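Local structure of probable aromatic acid decarboxylase (Aquifex aeolicus, 2EJB) at the interface of chains A and B. The protein is a phenylacrylic acid decarboxylase, a member of the UbiX/PAD1 family of FMN-binding flavoproteins. Sequence-based numbering; all coordinates share one arbitrary frame. Chains: chain A/B, Probable aromatic acid decarboxylase.

Contact 1: the interface of chains A and B. Residues chain A 131-132, 135; chain B 139, 142-143.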
ATOM      1  N   ASN A 131       6.411   2.851  -9.058  1.00 36.16           N
ATOM      2  CA  ASN A 131       6.923   2.958 -10.416  1.00 33.29           C
ATOM      3  C   ASN A 131       7.212   1.504 -10.769  1.00 32.54           C
ATOM      4  O   ASN A 131       7.032   0.624  -9.917  1.00 35.03           O
ATOM      5  CB  ASN A 131       8.190   3.839 -10.511  1.00 36.58           C
ATOM      6  CG  ASN A 131       9.380   3.290  -9.728  1.00 35.75           C
ATOM      7  OD1 ASN A 131       9.577   2.081  -9.626  1.00 34.03           O
ATOM      8  ND2 ASN A 131      10.199   4.195  -9.196  1.00 27.20           N
ATOM      9  N   GLU A 132       7.629   1.233 -12.000  1.00 31.45           N
ATOM     10  CA  GLU A 132       7.917  -0.139 -12.418  1.00 30.82           C
ATOM     11  C   GLU A 132       8.978  -0.823 -11.568  1.00 28.55           C
ATOM     12  O   GLU A 132       8.871  -2.009 -11.288  1.00 24.00           O
ATOM     13  CB  GLU A 132       8.364  -0.177 -13.884  1.00 26.44           C
ATOM     14  CG  GLU A 132       7.273   0.127 -14.887  1.00 46.96           C
ATOM     15  CD  GLU A 132       7.814   0.271 -16.292  1.00 52.69           C
ATOM     16  OE1 GLU A 132       8.573  -0.621 -16.730  1.00 45.98           O
ATOM     17  OE2 GLU A 132       7.481   1.279 -16.947  1.00 49.91           O
ATOM     18  N   LEU A 135       7.555  -2.205  -8.341  1.00 33.76           N
ATOM     19  CA  LEU A 135       6.763  -3.395  -8.633  1.00 31.93           C
ATOM     20  C   LEU A 135       7.612  -4.621  -8.918  1.00 28.09           C
ATOM     21  O   LEU A 135       7.337  -5.712  -8.419  1.00 28.70           O
ATOM     22  CB  LEU A 135       5.831  -3.160  -9.835  1.00 35.91           C
ATOM     23  CG  LEU A 135       4.467  -2.467  -9.676  1.00 45.45           C
ATOM     24  CD1 LEU A 135       3.980  -2.572  -8.236  1.00 47.26           C
ATOM     25  CD2 LEU A 135       4.557  -1.029 -10.115  1.00 46.25           C
TER
ATOM     26  N   LEU B 139       1.899  -4.037 -12.526  1.00 33.12           N
ATOM     27  CA  LEU B 139       3.027  -3.792 -13.417  1.00 32.70           C
ATOM     28  C   LEU B 139       2.536  -3.588 -14.840  1.00 32.90           C
ATOM     29  O   LEU B 139       3.024  -2.715 -15.561  1.00 29.00           O
ATOM     30  CB  LEU B 139       3.991  -4.978 -13.396  1.00 37.33           C
ATOM     31  CG  LEU B 139       5.447  -4.721 -13.012  1.00 42.38           C
ATOM     32  CD1 LEU B 139       6.245  -5.983 -13.298  1.00 42.77           C
ATOM     33  CD2 LEU B 139       6.017  -3.545 -13.793  1.00 39.75           C
ATOM     34  N   THR B 142       0.885  -0.202 -15.098  1.00 32.81           N
ATOM     35  CA  THR B 142       1.960   0.779 -15.091  1.00 33.43           C
ATOM     36  C   THR B 142       2.680   0.889 -16.434  1.00 36.97           C
ATOM     37  O   THR B 142       2.817   1.980 -16.982  1.00 34.05           O
ATOM     38  CB  THR B 142       2.978   0.437 -13.995  1.00 34.37           C
ATOM     39  OG1 THR B 142       2.315   0.432 -12.727  1.00 32.73           O
ATOM     40  CG2 THR B 142       4.114   1.460 -13.969  1.00 38.62           C
ATOM     41  N   ARG B 143       3.137  -0.244 -16.958  1.00 37.42           N
ATOM     42  CA  ARG B 143       3.832  -0.250 -18.238  1.00 40.87           C
ATOM     43  C   ARG B 143       2.943   0.297 -19.344  1.00 39.64           C
ATOM     44  O   ARG B 143       3.434   0.898 -20.298  1.00 40.97           O
ATOM     45  CB  ARG B 143       4.302  -1.664 -18.575  1.00 40.24           C
ATOM     46  CG  ARG B 143       5.497  -2.079 -17.744  1.00 49.87           C
ATOM     47  CD  ARG B 143       5.807  -3.558 -17.839  1.00 50.56           C
ATOM     48  NE  ARG B 143       7.065  -3.878 -17.163  1.00 56.14           N
ATOM     49  CZ  ARG B 143       7.492  -5.111 -16.896  1.00 54.45           C
ATOM     50  NH1 ARG B 143       6.761  -6.163 -17.238  1.00 53.47           N
ATOM     51  NH2 ARG B 143       8.664  -5.291 -16.304  1.00 59.76           N
TER

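Contact 2: the interface of chains A and B. Residues chain A 138-139, 142, 148; chain B 130-132, 135.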
ATOM      1  N   MET A 138       9.401  -5.944  -5.758  1.00 28.32           N
ATOM      2  CA  MET A 138       8.482  -6.664  -4.891  1.00 32.38           C
ATOM      3  C   MET A 138       8.155  -8.022  -5.491  1.00 29.08           C
ATOM      4  O   MET A 138       7.998  -8.998  -4.769  1.00 28.04           O
ATOM      5  CB  MET A 138       7.195  -5.857  -4.673  1.00 23.03           C
ATOM      6  CG  MET A 138       7.392  -4.609  -3.810  1.00 28.94           C
ATOM      7  SD  MET A 138       5.850  -3.755  -3.378  1.00 33.84           S
ATOM      8  CE  MET A 138       5.574  -2.821  -4.851  1.00 30.31           C
ATOM      9  N   LEU A 139       8.069  -8.077  -6.817  1.00 33.12           N
ATOM     10  CA  LEU A 139       7.760  -9.319  -7.517  1.00 32.70           C
ATOM     11  C   LEU A 139       8.899 -10.310  -7.351  1.00 32.90           C
ATOM     12  O   LEU A 139       8.675 -11.505  -7.144  1.00 29.00           O
ATOM     13  CB  LEU A 139       7.553  -9.053  -9.008  1.00 37.33           C
ATOM     14  CG  LEU A 139       6.225  -9.465  -9.640  1.00 42.38           C
ATOM     15  CD1 LEU A 139       6.352  -9.328 -11.148  1.00 42.77           C
ATOM     16  CD2 LEU A 139       5.865 -10.897  -9.267  1.00 39.75           C
ATOM     17  N   THR A 142       8.863 -11.646  -3.820  1.00 32.81           N
ATOM     18  CA  THR A 142       7.746 -12.576  -3.745  1.00 33.43           C
ATOM     19  C   THR A 142       8.049 -13.928  -4.387  1.00 36.97           C
ATOM     20  O   THR A 142       7.872 -14.971  -3.761  1.00 34.05           O
ATOM     21  CB  THR A 142       6.506 -11.964  -4.410  1.00 34.37           C
ATOM     22  OG1 THR A 142       6.170 -10.745  -3.740  1.00 32.73           O
ATOM     23  CG2 THR A 142       5.319 -12.926  -4.338  1.00 38.62           C
ATOM     24  N   VAL A 148       5.685  -9.720   0.702  1.00 31.45           N
ATOM     25  CA  VAL A 148       5.633  -8.271   0.681  1.00 30.34           C
ATOM     26  C   VAL A 148       4.284  -7.786   1.180  1.00 31.92           C
ATOM     27  O   VAL A 148       3.236  -8.143   0.639  1.00 27.79           O
ATOM     28  CB  VAL A 148       5.887  -7.719  -0.739  1.00 30.54           C
ATOM     29  CG1 VAL A 148       5.731  -6.195  -0.744  1.00 31.12           C
ATOM     30  CG2 VAL A 148       7.289  -8.097  -1.193  1.00 22.56           C
TER
ATOM     31  N   TYR B 130       0.542  -8.753  -0.850  1.00 34.95           N
ATOM     32  CA  TYR B 130       0.390  -8.860  -2.296  1.00 31.60           C
ATOM     33  C   TYR B 130       0.845 -10.254  -2.723  1.00 34.82           C
ATOM     34  O   TYR B 130       1.806 -10.797  -2.169  1.00 29.18           O
ATOM     35  CB  TYR B 130       1.289  -7.864  -3.049  1.00 34.01           C
ATOM     36  CG  TYR B 130       0.981  -6.389  -2.908  1.00 29.75           C
ATOM     37  CD1 TYR B 130      -0.326  -5.913  -2.969  1.00 28.10           C
ATOM     38  CD2 TYR B 130       2.014  -5.460  -2.785  1.00 29.91           C
ATOM     39  CE1 TYR B 130      -0.597  -4.548  -2.909  1.00 31.83           C
ATOM     40  CE2 TYR B 130       1.757  -4.091  -2.728  1.00 22.47           C
ATOM     41  CZ  TYR B 130       0.448  -3.646  -2.792  1.00 28.02           C
ATOM     42  OH  TYR B 130       0.179  -2.299  -2.735  1.00 29.55           O
ATOM     43  N   ASN B 131       0.164 -10.842  -3.701  1.00 36.16           N
ATOM     44  CA  ASN B 131       0.618 -12.124  -4.220  1.00 33.29           C
ATOM     45  C   ASN B 131       1.207 -11.737  -5.571  1.00 32.54           C
ATOM     46  O   ASN B 131       1.143 -10.559  -5.947  1.00 35.03           O
ATOM     47  CB  ASN B 131      -0.527 -13.153  -4.360  1.00 36.58           C
ATOM     48  CG  ASN B 131      -1.609 -12.735  -5.353  1.00 35.75           C
ATOM     49  OD1 ASN B 131      -1.336 -12.098  -6.369  1.00 34.03           O
ATOM     50  ND2 ASN B 131      -2.848 -13.129  -5.069  1.00 27.20           N
ATOM     51  N   GLU B 132       1.795 -12.687  -6.288  1.00 31.45           N
ATOM     52  CA  GLU B 132       2.393 -12.392  -7.590  1.00 30.82           C
ATOM     53  C   GLU B 132       1.410 -11.802  -8.591  1.00 28.55           C
ATOM     54  O   GLU B 132       1.771 -10.925  -9.363  1.00 24.00           O
ATOM     55  CB  GLU B 132       3.016 -13.653  -8.200  1.00 26.44           C
ATOM     56  CG  GLU B 132       4.263 -14.147  -7.499  1.00 46.96           C
ATOM     57  CD  GLU B 132       4.712 -15.495  -8.016  1.00 52.69           C
ATOM     58  OE1 GLU B 132       4.815 -15.652  -9.253  1.00 45.98           O
ATOM     59  OE2 GLU B 132       4.953 -16.392  -7.184  1.00 49.91           O
ATOM     60  N   LEU B 135       0.909  -8.082  -8.084  1.00 33.76           N
ATOM     61  CA  LEU B 135       2.093  -7.368  -8.552  1.00 31.93           C
ATOM     62  C   LEU B 135       2.170  -7.268 -10.065  1.00 28.09           C
ATOM     63  O   LEU B 135       2.472  -6.209 -10.615  1.00 28.70           O
ATOM     64  CB  LEU B 135       3.382  -8.037  -8.042  1.00 35.91           C
ATOM     65  CG  LEU B 135       3.940  -7.751  -6.638  1.00 45.45           C
ATOM     66  CD1 LEU B 135       3.417  -6.417  -6.118  1.00 47.26           C
ATOM     67  CD2 LEU B 135       3.592  -8.875  -5.699  1.00 46.25           C
TER
HETATM   68  O   HOH W   1       4.554 -11.038  -1.541  1.00 32.33           O

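Contact 1: the interface of chains A and B
A:Glu132 and A:Leu135 of helix 132-143 meet B:Leu139, B:Thr142 and B:Arg143 of the same helix in the other chain, and the C-alpha positions show the two helices running nearly antiparallel, so the start of one lies against the end of the other. A:Glu132 carries the contact along its whole side chain. Its CG stands beside the backbone N (chi1 -70°) and the chain then extends outward, which lays the methylene on B:Thr142 and the carboxylate on B:Arg143. The CG rests on the threonine methyl CG2 at 3.5 Å, and also approaches B:Leu139 CD2, in a direction roughly at right angles to the first, at 4.0 Å. Farther out, the A:Glu132 carboxylate carbon CD touches the B:Arg143 methylene CG at 3.6 Å, the two side chains crossing at about a right angle. The charged groups form a salt bridge, with carboxylate oxygen OE1 of A:Glu132 3.6 Å from NE of B:Arg143. OE1 sits at the guanidinium edge and in its plane, but the carboxylate is turned 89° to that plane; the link is therefore not a paired, coplanar one and is probably mainly electrostatic. B:Leu139 CD2 lies 3.5 Å above one guanidinium face, toward the rim, and may help steady the arginine. About one turn further along the A helix, A:Leu135 and B:Leu139 slide past each other in opposite directions, CB of the former meeting CG of the latter at 3.6 Å. A:Leu135 CD2 reaches the B:Thr142 hydroxyl OG1 at 3.7 Å. The patch thus combines leucine packing with an ion pair between the helices, and probably helps hold two subunits together should this pairing persist in solution.

Contact 2: the interface of chains A and B
Direct polar contact between the chains comes from the backbone of B:Tyr130 and A:Val148. The tyrosine amide N donates to the valine carbonyl O at 3.1 Å; the bond is nearly straight, 168° at the hydrogen, with the donor almost in line with the C=O. A water reinforces this link, bonded to A:Val148 N at 2.8 Å, to the B:Tyr130 carbonyl O at 2.8 Å and to the A:Thr142 hydroxyl OG1 at 2.7 Å. That hydroxyl stands beside its own backbone N (chi1 -59°), from where it also donates to the A:Met138 carbonyl O at 2.7 Å, 33° off the carbonyl plane; this bond within the helix probably helps fix the side-chain rotation.

Apolar contacts continue from the polar cluster along the helices. A:Met138, extended through chi2, brings SD to the ring carbon CE2 of B:Tyr130 at 4.2 Å, and its CB lies 4.1 Å from B:Leu135 CD1. A:Leu139 and A:Thr142 repeat, as symmetry twins, the packing on the partner's leucine and glutamate, the threonine methyl CG2 lying 3.5 Å from B:Glu132 CG. With an alanine at A:Thr142, the water is likely to be held less firmly and B:Glu132 CG to be left without its methyl mate. The site probably ties strand 147-150 of one chain to the loop before helix 132-143 of the other, and packs the two helices together, helping to set their register if the pairing is the biological dimer.

The C-alpha centres of contact 1 and contact 2 lie about 12 Å apart, along a single antiparallel pairing of helix 132-143 from each chain. The residue positions 131, 132, 135, 139 and 142 occur in both with the chains exchanged, as expected of a two-fold interface in which each contact has a twin. What differs is the selection: contact 1 adds position 143, whereas contact 2 brings in position 130, position 138 and strand 147-150. Taken together, they describe a helix-helix seam extended by strand and loop backbone, consistent with a symmetric dimer, although the structure alone does not establish that assembly in solution.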